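PDB 4RF6: arginine kinase from Anthopleura japonica, which catalyses the reversible transfer of a phosphoryl group from ATP to L-arginine, giving phosphoarginine and ADP, with two phosphagen kinase repeats in one chain. Local coordinates for residues E80-F85 and K270-L275; P118-A123 and A357-E362; N502-I507 and W580-D585; S591-K594 and S600-G603; Q619-D622 and Y626-G629. All blocks are in the same frame, centred on the assembly; numbering follows the deposited sequence.

Interaction 1 (E80-F85 and K270-L275)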
# COMPACT_ATOMS: atom_id res chain seq x y z
N GLU A 80 -23.55 33.87 4.40
CA GLU A 80 -24.81 34.56 4.67
C GLU A 80 -26.01 33.68 4.33
O GLU A 80 -27.06 33.77 4.98
CB GLU A 80 -24.87 35.88 3.90
CG GLU A 80 -26.12 36.69 4.16
CD GLU A 80 -26.15 37.99 3.38
OE1 GLU A 80 -27.19 38.68 3.42
OE2 GLU A 80 -25.14 38.34 2.74
N SER A 81 -25.86 32.85 3.30
CA SER A 81 -26.92 31.92 2.90
C SER A 81 -27.41 31.06 4.06
O SER A 81 -28.61 30.77 4.18
CB SER A 81 -26.44 31.02 1.75
OG SER A 81 -26.28 31.76 0.56
N TYR A 82 -26.49 30.64 4.93
CA TYR A 82 -26.85 29.78 6.05
C TYR A 82 -27.78 30.48 7.04
O TYR A 82 -28.53 29.82 7.77
CB TYR A 82 -25.60 29.27 6.76
CG TYR A 82 -24.99 28.06 6.10
CD1 TYR A 82 -25.63 26.83 6.15
CD2 TYR A 82 -23.77 28.15 5.44
CE1 TYR A 82 -25.07 25.71 5.56
CE2 TYR A 82 -23.20 27.04 4.86
CZ TYR A 82 -23.85 25.83 4.91
OH TYR A 82 -23.29 24.72 4.32
N THR A 83 -27.72 31.80 7.07
CA THR A 83 -28.56 32.58 7.97
C THR A 83 -29.78 33.14 7.26
O THR A 83 -30.91 33.02 7.75
CB THR A 83 -27.78 33.73 8.61
OG1 THR A 83 -26.78 33.18 9.48
CG2 THR A 83 -28.70 34.64 9.42
N LEU A 84 -29.56 33.76 6.10
CA LEU A 84 -30.66 34.39 5.37
C LEU A 84 -31.69 33.34 4.96
O LEU A 84 -32.89 33.60 4.98
CB LEU A 84 -30.15 35.16 4.15
CG LEU A 84 -31.13 36.13 3.49
CD1 LEU A 84 -31.44 37.32 4.41
CD2 LEU A 84 -30.62 36.63 2.15
N PHE A 85 -31.20 32.14 4.62
CA PHE A 85 -32.08 31.03 4.28
C PHE A 85 -32.08 29.99 5.40
O PHE A 85 -32.26 28.79 5.17
CB PHE A 85 -31.65 30.40 2.95
CG PHE A 85 -31.51 31.40 1.83
CD1 PHE A 85 -32.60 32.14 1.40
CD2 PHE A 85 -30.28 31.61 1.22
CE1 PHE A 85 -32.48 33.06 0.38
CE2 PHE A 85 -30.15 32.53 0.19
CZ PHE A 85 -31.24 33.26 -0.23
N LYS A 270 -19.43 29.76 15.54
CA LYS A 270 -19.65 28.93 16.73
C LYS A 270 -20.67 27.82 16.46
O LYS A 270 -20.47 26.66 16.82
CB LYS A 270 -20.13 29.78 17.91
CG LYS A 270 -20.39 28.97 19.18
CD LYS A 270 -19.14 28.17 19.57
CE LYS A 270 -19.40 27.26 20.76
NZ LYS A 270 -18.17 26.51 21.15
N LYS A 271 -21.76 28.19 15.79
CA LYS A 271 -22.88 27.29 15.52
C LYS A 271 -22.58 26.21 14.47
O LYS A 271 -23.01 25.06 14.62
CB LYS A 271 -24.07 28.12 15.06
CG LYS A 271 -25.42 27.49 15.30
CD LYS A 271 -26.52 28.57 15.27
CE LYS A 271 -26.33 29.54 14.11
NZ LYS A 271 -27.32 30.65 14.14
N HIS A 272 -21.86 26.59 13.42
CA HIS A 272 -21.66 25.71 12.27
C HIS A 272 -20.29 25.02 12.18
O HIS A 272 -20.12 24.10 11.38
CB HIS A 272 -21.86 26.47 10.94
CG HIS A 272 -23.23 27.02 10.74
ND1 HIS A 272 -23.57 28.31 11.08
CD2 HIS A 272 -24.35 26.46 10.21
CE1 HIS A 272 -24.84 28.52 10.78
NE2 HIS A 272 -25.33 27.42 10.24
N GLY A 273 -19.31 25.48 12.95
CA GLY A 273 -17.96 24.98 12.74
C GLY A 273 -17.44 25.58 11.45
O GLY A 273 -17.80 26.70 11.09
N TYR A 274 -16.60 24.84 10.73
CA TYR A 274 -16.14 25.33 9.43
C TYR A 274 -17.24 25.30 8.38
O TYR A 274 -17.95 24.30 8.23
CB TYR A 274 -14.89 24.56 8.99
CG TYR A 274 -13.74 24.82 9.92
CD1 TYR A 274 -13.04 26.02 9.86
CD2 TYR A 274 -13.37 23.89 10.89
CE1 TYR A 274 -11.99 26.28 10.73
CE2 TYR A 274 -12.33 24.14 11.76
CZ TYR A 274 -11.65 25.34 11.68
OH TYR A 274 -10.61 25.60 12.53
N LEU A 275 -17.38 26.41 7.67
CA LEU A 275 -18.41 26.54 6.64
C LEU A 275 -17.96 25.85 5.37
O LEU A 275 -16.80 25.97 4.95
CB LEU A 275 -18.70 28.01 6.36
CG LEU A 275 -19.11 28.76 7.62
CD1 LEU A 275 -19.29 30.22 7.31
CD2 LEU A 275 -20.40 28.18 8.19
O HOH W 1 -28.04 27.40 9.07
O HOH W 2 -27.78 31.01 11.66
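Y82 meets H272 through its CB and the near side of its ring: CB lies 4.0 Å from H272 NE2, and Y82 CD1 is 4.1 Å from the same nitrogen. The two rings meet obliquely, centroids 5.1 Å apart and planes at 45°. H272 chi1 of -62° sets the imidazole beside its own N, turned to the tyrosine. On the other ortho carbon, Y82 CD2 packs on L275 CD2 at 4.3 Å, the leucine too coming at the ring aslant. Two waters extend this first shell. One lies in the plane of the imidazole at its edge, 3.0 Å from H272 NE2, and donates to the carbonyl Y82 O at 2.8 Å; the other is held between K271 NZ and T83 OG1. The contact joins the small helical N-terminal domain of a phosphagen kinase, here by helix 79-84, to a turn of the C-terminal catalytic domain, within the two-stranded antiparallel hairpin 268-269 and 273-274. Both rings are positioned from outside: Y82 OH bonds to T276 O, which fixes the far end of the phenol, while I93 of helix 86-96 touches Y82 and H272 alike. The Y82 side chain is about 6 Å from that of C278 and about 7 Å from that of V74, both substrate-binding positions by similarity.

Interaction 2 (P118-A123 and A357-E362)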
# COMPACT_ATOMS: atom_id res chain seq x y z
N PRO A 118 -0.81 5.87 20.16
CA PRO A 118 0.34 5.00 19.87
C PRO A 118 -0.01 4.08 18.71
O PRO A 118 -1.10 3.51 18.72
CB PRO A 118 0.49 4.18 21.15
CG PRO A 118 -0.19 4.98 22.22
CD PRO A 118 -1.32 5.69 21.53
N ASP A 119 0.90 3.93 17.74
CA ASP A 119 0.61 3.17 16.51
C ASP A 119 0.00 1.79 16.77
O ASP A 119 0.63 0.93 17.39
CB ASP A 119 1.88 3.06 15.65
CG ASP A 119 1.58 2.67 14.21
OD1 ASP A 119 0.40 2.75 13.80
OD2 ASP A 119 2.52 2.31 13.49
N LEU A 120 -1.22 1.59 16.28
CA LEU A 120 -2.00 0.38 16.58
C LEU A 120 -1.40 -0.91 16.03
O LEU A 120 -1.39 -1.94 16.71
CB LEU A 120 -3.43 0.52 16.06
CG LEU A 120 -4.35 1.45 16.84
CD1 LEU A 120 -5.70 1.62 16.15
CD2 LEU A 120 -4.53 0.92 18.25
N ASP A 121 -0.92 -0.85 14.79
CA ASP A 121 -0.62 -2.06 14.04
C ASP A 121 0.56 -1.86 13.08
O ASP A 121 0.39 -1.87 11.86
CB ASP A 121 -1.88 -2.45 13.28
CG ASP A 121 -1.74 -3.74 12.52
OD1 ASP A 121 -0.93 -4.61 12.93
OD2 ASP A 121 -2.47 -3.89 11.51
N PRO A 122 1.78 -1.67 13.63
CA PRO A 122 2.96 -1.43 12.79
C PRO A 122 3.30 -2.65 11.95
O PRO A 122 3.89 -2.50 10.88
CB PRO A 122 4.08 -1.22 13.82
CG PRO A 122 3.41 -0.95 15.11
CD PRO A 122 2.11 -1.70 15.06
N ALA A 123 2.93 -3.83 12.43
CA ALA A 123 3.22 -5.08 11.73
C ALA A 123 2.21 -5.32 10.61
O ALA A 123 2.35 -6.27 9.83
CB ALA A 123 3.23 -6.25 12.69
N ALA A 357 -10.70 -1.12 19.51
CA ALA A 357 -11.65 -2.05 20.11
C ALA A 357 -12.02 -3.15 19.13
O ALA A 357 -12.08 -4.33 19.49
CB ALA A 357 -12.89 -1.31 20.58
N LEU A 358 -12.28 -2.76 17.88
CA LEU A 358 -12.57 -3.70 16.81
C LEU A 358 -11.38 -4.62 16.53
O LEU A 358 -11.56 -5.81 16.25
CB LEU A 358 -12.97 -2.97 15.52
CG LEU A 358 -14.28 -2.17 15.51
CD1 LEU A 358 -14.40 -1.34 14.25
CD2 LEU A 358 -15.47 -3.09 15.64
N MET A 359 -10.17 -4.06 16.60
CA MET A 359 -8.97 -4.85 16.37
C MET A 359 -8.75 -5.87 17.50
O MET A 359 -8.41 -7.02 17.24
CB MET A 359 -7.74 -3.95 16.19
CG MET A 359 -6.48 -4.71 15.76
SD MET A 359 -5.11 -3.63 15.30
CE MET A 359 -4.49 -3.18 16.92
N GLU A 360 -8.95 -5.44 18.74
CA GLU A 360 -8.79 -6.34 19.88
C GLU A 360 -9.79 -7.50 19.85
O GLU A 360 -9.50 -8.60 20.34
CB GLU A 360 -8.90 -5.57 21.20
CG GLU A 360 -7.68 -4.70 21.50
CD GLU A 360 -6.43 -5.52 21.78
OE1 GLU A 360 -6.56 -6.65 22.30
OE2 GLU A 360 -5.32 -5.03 21.48
N LEU A 361 -10.96 -7.26 19.26
CA LEU A 361 -11.95 -8.31 19.03
C LEU A 361 -11.43 -9.35 18.03
O LEU A 361 -11.53 -10.55 18.27
CB LEU A 361 -13.25 -7.72 18.49
CG LEU A 361 -14.29 -7.12 19.44
CD1 LEU A 361 -15.60 -6.90 18.69
CD2 LEU A 361 -14.51 -8.00 20.66
N GLU A 362 -10.88 -8.87 16.91
CA GLU A 362 -10.29 -9.75 15.91
C GLU A 362 -9.14 -10.56 16.52
O GLU A 362 -9.01 -11.76 16.28
CB GLU A 362 -9.79 -8.94 14.71
CG GLU A 362 -9.34 -9.77 13.51
CD GLU A 362 -10.49 -10.47 12.82
OE1 GLU A 362 -11.64 -10.03 13.01
OE2 GLU A 362 -10.25 -11.46 12.09
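M359 reaches from helix 344-370 to L120 and D121, and every contact between the two segments is made by the end of its side chain. The apolar part is small: the methyl M359 CE rests 3.9 Å from L120 CB, and the sulfur M359 SD lies 4.0 Å from D121 CB. Methyl and sulfur thus take neighbouring residues of the loop, one each. Two torsions account for this reach, CG standing anti to the backbone N (chi1 -172°) and the chain staying extended until it bends at chi3, 79°, which turns CE toward L120. M359 CE also comes within 3.3 Å of L120 O, a close contact with the carbonyl and not a hydrogen bond. Residues 118-123 belong to the connection between helix 86-96 of the N-terminal domain and strand 127-136, a central strand of the eight-stranded antiparallel sheet of the phosphagen kinase catalytic domain; the long helix packs against this connection close to where it enters the sheet. Hydrogen bonds of the D121 carboxylate tie the loop to the chain that follows. D121 OD2 accepts from the backbone N of both Y126 and I127, and D121 OD1 from that of R125. The leucine also touches Y352, V355 and K356 of the same helix, and its side chain lies about 7 Å from that of V290, a predicted ATP-binding position.

Interaction 3 (N502-I507 and W580-D585)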
# COMPACT_ATOMS: atom_id res chain seq x y z
N ASN A 502 7.44 0.51 8.22
CA ASN A 502 8.61 1.40 8.19
C ASN A 502 9.91 0.68 7.86
O ASN A 502 10.76 1.22 7.16
CB ASN A 502 8.72 2.18 9.50
CG ASN A 502 7.61 3.20 9.68
OD1 ASN A 502 7.05 3.69 8.70
ND2 ASN A 502 7.29 3.52 10.92
N GLU A 503 10.07 -0.54 8.37
CA GLU A 503 11.23 -1.36 8.00
C GLU A 503 11.32 -1.57 6.49
O GLU A 503 12.38 -1.37 5.88
CB GLU A 503 11.18 -2.73 8.68
CG GLU A 503 11.46 -2.75 10.17
CD GLU A 503 11.39 -4.16 10.73
OE1 GLU A 503 12.46 -4.72 11.06
OE2 GLU A 503 10.27 -4.72 10.81
N ARG A 504 10.22 -1.98 5.87
CA ARG A 504 10.21 -2.25 4.44
C ARG A 504 10.57 -1.00 3.63
O ARG A 504 11.33 -1.07 2.66
CB ARG A 504 8.85 -2.79 3.98
CG ARG A 504 8.81 -3.15 2.50
CD ARG A 504 7.42 -3.61 2.06
NE ARG A 504 7.02 -4.83 2.76
CZ ARG A 504 6.15 -4.86 3.76
NH1 ARG A 504 5.57 -3.74 4.17
NH2 ARG A 504 5.84 -6.01 4.34
N LEU A 505 10.03 0.14 4.05
CA LEU A 505 10.33 1.42 3.42
C LEU A 505 11.80 1.80 3.64
O LEU A 505 12.43 2.36 2.74
CB LEU A 505 9.42 2.52 3.96
CG LEU A 505 7.95 2.50 3.55
CD1 LEU A 505 7.15 3.49 4.38
CD2 LEU A 505 7.79 2.83 2.07
N ASP A 506 12.33 1.53 4.83
CA ASP A 506 13.73 1.83 5.12
C ASP A 506 14.65 0.98 4.25
O ASP A 506 15.64 1.46 3.72
CB ASP A 506 14.07 1.58 6.59
CG ASP A 506 13.53 2.66 7.51
OD1 ASP A 506 13.10 3.72 7.00
OD2 ASP A 506 13.54 2.46 8.74
N ILE A 507 14.30 -0.30 4.11
CA ILE A 507 15.05 -1.22 3.27
C ILE A 507 15.07 -0.75 1.82
O ILE A 507 16.14 -0.68 1.20
CB ILE A 507 14.49 -2.65 3.37
CG1 ILE A 507 14.82 -3.25 4.74
CG2 ILE A 507 15.02 -3.53 2.25
CD1 ILE A 507 13.96 -4.45 5.13
N TRP A 580 15.69 -7.55 -7.62
CA TRP A 580 14.32 -7.36 -7.17
C TRP A 580 14.37 -6.95 -5.71
O TRP A 580 15.06 -7.59 -4.90
CB TRP A 580 13.51 -8.64 -7.32
CG TRP A 580 13.14 -8.94 -8.74
CD1 TRP A 580 13.32 -8.14 -9.83
CD2 TRP A 580 12.52 -10.14 -9.22
NE1 TRP A 580 12.85 -8.77 -10.96
CE2 TRP A 580 12.36 -10.00 -10.61
CE3 TRP A 580 12.09 -11.33 -8.60
CZ2 TRP A 580 11.78 -11.00 -11.40
CZ3 TRP A 580 11.52 -12.32 -9.39
CH2 TRP A 580 11.37 -12.15 -10.78
N ILE A 581 13.64 -5.90 -5.36
CA ILE A 581 13.62 -5.39 -4.00
C ILE A 581 12.30 -5.70 -3.29
O ILE A 581 11.22 -5.34 -3.78
CB ILE A 581 13.90 -3.88 -3.95
CG1 ILE A 581 15.23 -3.56 -4.63
CG2 ILE A 581 13.92 -3.38 -2.51
CD1 ILE A 581 15.59 -2.08 -4.63
N ASN A 582 12.41 -6.38 -2.15
CA ASN A 582 11.27 -6.70 -1.30
C ASN A 582 10.21 -7.57 -1.98
O ASN A 582 9.01 -7.44 -1.70
CB ASN A 582 10.65 -5.43 -0.70
CG ASN A 582 11.49 -4.85 0.42
OD1 ASN A 582 12.07 -5.59 1.22
ND2 ASN A 582 11.58 -3.52 0.48
N GLU A 583 10.65 -8.45 -2.88
CA GLU A 583 9.77 -9.46 -3.45
C GLU A 583 9.52 -10.55 -2.40
O GLU A 583 8.78 -10.33 -1.43
CB GLU A 583 10.37 -10.02 -4.74
CG GLU A 583 9.42 -10.88 -5.57
CD GLU A 583 9.83 -12.34 -5.63
OE1 GLU A 583 11.00 -12.64 -5.28
OE2 GLU A 583 8.99 -13.18 -6.00
N GLU A 584 10.13 -11.73 -2.56
CA GLU A 584 10.00 -12.80 -1.57
C GLU A 584 11.05 -12.63 -0.47
O GLU A 584 10.76 -12.81 0.71
CB GLU A 584 10.16 -14.18 -2.23
CG GLU A 584 9.94 -15.36 -1.29
CD GLU A 584 10.03 -16.70 -2.00
OE1 GLU A 584 10.25 -16.72 -3.23
OE2 GLU A 584 9.86 -17.75 -1.33
N ASP A 585 12.27 -12.30 -0.89
CA ASP A 585 13.29 -11.84 0.03
C ASP A 585 13.48 -10.35 -0.20
O ASP A 585 12.98 -9.79 -1.19
CB ASP A 585 14.61 -12.58 -0.19
CG ASP A 585 14.56 -14.02 0.29
OD1 ASP A 585 14.71 -14.23 1.51
OD2 ASP A 585 14.37 -14.93 -0.55
O HOH W 3 8.40 -6.87 1.52
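The amide of N582 and the guanidinium of R504 are the flat groups here, and their planes stand 78° apart, nearly perpendicular. They do not stack: the amide meets the aliphatic part of the arginine, with N582 ND2 3.4 Å from R504 CG. I507 CG2 approaches obliquely, nearest to N582 OD1 at 3.7 Å, so the asparagine side chain sits against two residues one helical turn apart. In the plane of the guanidinium, at its edge, a water accepts from R504 NE at 2.8 Å and makes a weak bond to the carbonyl N582 O. The bend of the arginine at chi3, -62°, carries NE round to this water after an extended start. A direct bond also crosses the contact, N582 ND2 to R504 O at 3.3 Å, but an N-H...O angle of 124° makes it weak. G566 O also accepts from ND2, and R567 NE donates to N582 O. Helix 501-516 is thereby joined to the turn between strands 577-581 and 587-594, neighbours in the antiparallel sheet of the second catalytic domain; next to it, I581 packs on V511, V512 and L515 of the same helix. The buried amide nitrogen has the G566 carbonyl as its stronger partner and only a weak bond to R504 O, which suggests that the polar tie to the helix is secondary.

Interaction 4 (S591-K594 and S600-G603)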
# COMPACT_ATOMS: atom_id res chain seq x y z
N SER A 591 22.93 -12.16 -11.76
CA SER A 591 23.90 -11.86 -12.81
C SER A 591 23.68 -12.84 -13.96
O SER A 591 23.46 -14.04 -13.72
CB SER A 591 25.33 -11.95 -12.28
OG SER A 591 26.27 -11.55 -13.26
N MET A 592 23.73 -12.35 -15.19
CA MET A 592 23.24 -13.11 -16.34
C MET A 592 23.97 -12.77 -17.64
O MET A 592 24.24 -11.60 -17.92
CB MET A 592 21.75 -12.83 -16.51
CG MET A 592 21.35 -11.45 -15.98
SD MET A 592 19.66 -10.96 -16.32
CE MET A 592 18.89 -12.56 -16.54
N GLU A 593 24.27 -13.79 -18.45
CA GLU A 593 24.90 -13.59 -19.75
C GLU A 593 24.42 -14.61 -20.78
O GLU A 593 23.98 -15.71 -20.43
CB GLU A 593 26.43 -13.69 -19.65
CG GLU A 593 27.13 -12.53 -18.94
CD GLU A 593 28.65 -12.65 -19.01
OE1 GLU A 593 29.35 -11.84 -18.36
OE2 GLU A 593 29.15 -13.55 -19.72
N LYS A 594 24.51 -14.24 -22.06
CA LYS A 594 24.43 -15.22 -23.12
C LYS A 594 25.78 -15.90 -23.12
O LYS A 594 26.78 -15.28 -22.74
CB LYS A 594 24.22 -14.55 -24.48
CG LYS A 594 22.88 -13.87 -24.70
CD LYS A 594 22.69 -13.63 -26.19
CE LYS A 594 22.28 -12.20 -26.49
NZ LYS A 594 20.81 -11.99 -26.30
N SER A 600 32.89 -14.77 -15.33
CA SER A 600 32.52 -13.37 -15.52
C SER A 600 31.20 -13.04 -14.83
O SER A 600 31.08 -12.03 -14.14
CB SER A 600 32.42 -13.06 -17.02
OG SER A 600 31.90 -11.76 -17.23
N VAL A 601 30.21 -13.91 -15.03
CA VAL A 601 28.91 -13.74 -14.38
C VAL A 601 29.08 -13.67 -12.86
O VAL A 601 28.51 -12.80 -12.19
CB VAL A 601 27.95 -14.90 -14.73
CG1 VAL A 601 26.67 -14.82 -13.91
CG2 VAL A 601 27.64 -14.91 -16.24
N PHE A 602 29.86 -14.60 -12.32
CA PHE A 602 30.11 -14.65 -10.88
C PHE A 602 30.95 -13.47 -10.41
O PHE A 602 30.75 -12.95 -9.31
CB PHE A 602 30.78 -15.96 -10.48
CG PHE A 602 30.91 -16.14 -8.99
CD1 PHE A 602 29.79 -16.05 -8.17
CD2 PHE A 602 32.14 -16.39 -8.41
CE1 PHE A 602 29.90 -16.21 -6.80
CE2 PHE A 602 32.26 -16.55 -7.03
CZ PHE A 602 31.14 -16.46 -6.23
N GLY A 603 31.90 -13.05 -11.24
CA GLY A 603 32.73 -11.90 -10.92
C GLY A 603 31.89 -10.64 -10.82
O GLY A 603 32.08 -9.81 -9.92
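E593 and V601 run past each other in opposite directions, the glutamate stem laid along one branch of the valine. E593 CG is 3.6 Å from V601 CG2, and the extended chain beyond CG then carries the carboxylate on to S600. There S600 OG donates to E593 OE1 at 2.8 Å, coming in on the syn side and 17° out of the carboxylate plane. The second valine branch, CG1, lies against S591, 3.3 Å from S591 O and 3.4 Å from S591 OG, so the two methyls divide between residues 591 and 593, which point to the same face of the strand. Strand 587-594 belongs to the eight-stranded antiparallel sheet of the second catalytic domain, and after a short turn the chain returns as helix 598-616, which packs on that sheet. V601 reaches T482 and I484 of the adjacent strand as well. S591 OG, anti to its own N at chi1 -175°, gives its proton to the helix carbonyl V601 O over 2.8 Å, with a C=O...O angle of 119°. R604, one turn further along the helix, binds both polar residues of the strand: its NH2 forms a salt bridge with E593 OE1 and its NH1 bonds to S591 OG.

Interaction 5 (Q619-D622 and Y626-G629)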
# COMPACT_ATOMS: atom_id res chain seq x y z
N GLN A 619 21.80 -10.44 6.77
CA GLN A 619 21.45 -11.35 7.85
C GLN A 619 22.13 -12.70 7.61
O GLN A 619 22.03 -13.27 6.52
CB GLN A 619 19.93 -11.51 7.94
CG GLN A 619 19.21 -10.18 8.16
CD GLN A 619 17.71 -10.34 8.38
OE1 GLN A 619 17.26 -11.29 9.01
NE2 GLN A 619 16.94 -9.38 7.86
N HIS A 620 22.81 -13.20 8.63
CA HIS A 620 23.74 -14.32 8.45
C HIS A 620 24.03 -14.95 9.81
O HIS A 620 24.17 -14.23 10.81
CB HIS A 620 25.04 -13.76 7.85
CG HIS A 620 26.06 -14.80 7.50
ND1 HIS A 620 27.02 -15.24 8.39
CD2 HIS A 620 26.30 -15.46 6.34
CE1 HIS A 620 27.79 -16.14 7.79
NE2 HIS A 620 27.38 -16.28 6.55
N THR A 621 24.08 -16.28 9.87
CA THR A 621 24.59 -16.97 11.06
C THR A 621 25.61 -18.01 10.64
O THR A 621 25.66 -18.38 9.46
CB THR A 621 23.47 -17.66 11.89
OG1 THR A 621 22.94 -18.77 11.15
CG2 THR A 621 22.36 -16.68 12.23
N ASP A 622 26.41 -18.50 11.58
CA ASP A 622 27.36 -19.56 11.26
C ASP A 622 26.66 -20.85 10.87
O ASP A 622 27.11 -21.57 9.99
CB ASP A 622 28.31 -19.82 12.44
CG ASP A 622 29.27 -18.68 12.70
OD1 ASP A 622 29.44 -17.82 11.80
OD2 ASP A 622 29.86 -18.64 13.80
N TYR A 626 23.46 -17.29 5.01
CA TYR A 626 22.57 -16.14 4.84
C TYR A 626 21.13 -16.51 5.14
O TYR A 626 20.62 -17.54 4.67
CB TYR A 626 22.72 -15.50 3.46
CG TYR A 626 24.10 -14.90 3.27
CD1 TYR A 626 24.44 -13.69 3.86
CD2 TYR A 626 25.07 -15.57 2.54
CE1 TYR A 626 25.70 -13.15 3.72
CE2 TYR A 626 26.32 -15.04 2.38
CZ TYR A 626 26.64 -13.84 2.97
OH TYR A 626 27.91 -13.31 2.82
N LEU A 627 20.47 -15.68 5.94
CA LEU A 627 19.12 -15.96 6.40
C LEU A 627 18.06 -15.53 5.41
O LEU A 627 18.22 -14.54 4.69
CB LEU A 627 18.86 -15.29 7.75
CG LEU A 627 19.76 -15.78 8.87
CD1 LEU A 627 19.43 -15.06 10.16
CD2 LEU A 627 19.58 -17.27 9.06
N SER A 628 16.98 -16.29 5.38
CA SER A 628 15.86 -16.01 4.49
C SER A 628 14.61 -16.38 5.24
O SER A 628 14.66 -17.21 6.15
CB SER A 628 15.97 -16.85 3.22
OG SER A 628 14.86 -16.65 2.38
N GLY A 629 13.49 -15.76 4.88
CA GLY A 629 12.20 -16.10 5.46
C GLY A 629 11.84 -17.52 5.08
O GLY A 629 11.17 -18.23 5.83
O HOH W 4 20.70 -12.74 4.13
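H620 lies across the ring of Y626, and its side chain can be followed outward atom by atom. CB begins 4.0 Å from Y626 CD1, at the rim of the phenol. Its chi1 of -175° then carries the imidazole over the tyrosine, H620 CG being 4.1 Å from Y626 CE1. H620 CD2 makes the closest approach, 3.5 Å from Y626 CE1, and sits over the centre of the ring. With centroids 4.6 Å apart and planes at 66°, this is an edge-to-face pair, the imidazole giving the edge. At the tip, NE2 leaves the tyrosine for S460 OG. The two residues are a non-hydrogen-bonded antiparallel pair in the hairpin of strands 620-621 and 625-626, which lies between helix 598-616 and strand 638-645 of the second catalytic domain. Beside them the backbone closes with L627 N donating to Q619 O at 2.9 Å. T621 CG2 and L627 CD1 pack at 3.9 Å, their side chains crossing at about a right angle. R488 adds a cation-pi contact to the Y626 ring; this electron-rich ring would be expected to attract both the R488 cation and the weakly positive C-H at H620 CD2.

Interactions 1 and 2 lie in the first repeat and cross along the chain, with centres 38 Å apart; each links the catalytic domain to the N-terminal domain or to the connection leading from it. Interactions 3, 4 and 5 follow in that order inside the second catalytic domain. Strands 577-581 and 587-594, used by interactions 3 and 4, are neighbours in one antiparallel sheet, and helix 598-616 runs on to the hairpin of interaction 5. Interactions 3 and 5 touch, D585 OD1 lying 2.6 Å from S628 OG, a probable hydrogen bond. Across the repeats, interactions 2 and 3 come closest, about 5 Å between nearest atoms, so the tandem halves approach there, while interactions 1 and 4 have centres 71 Å apart.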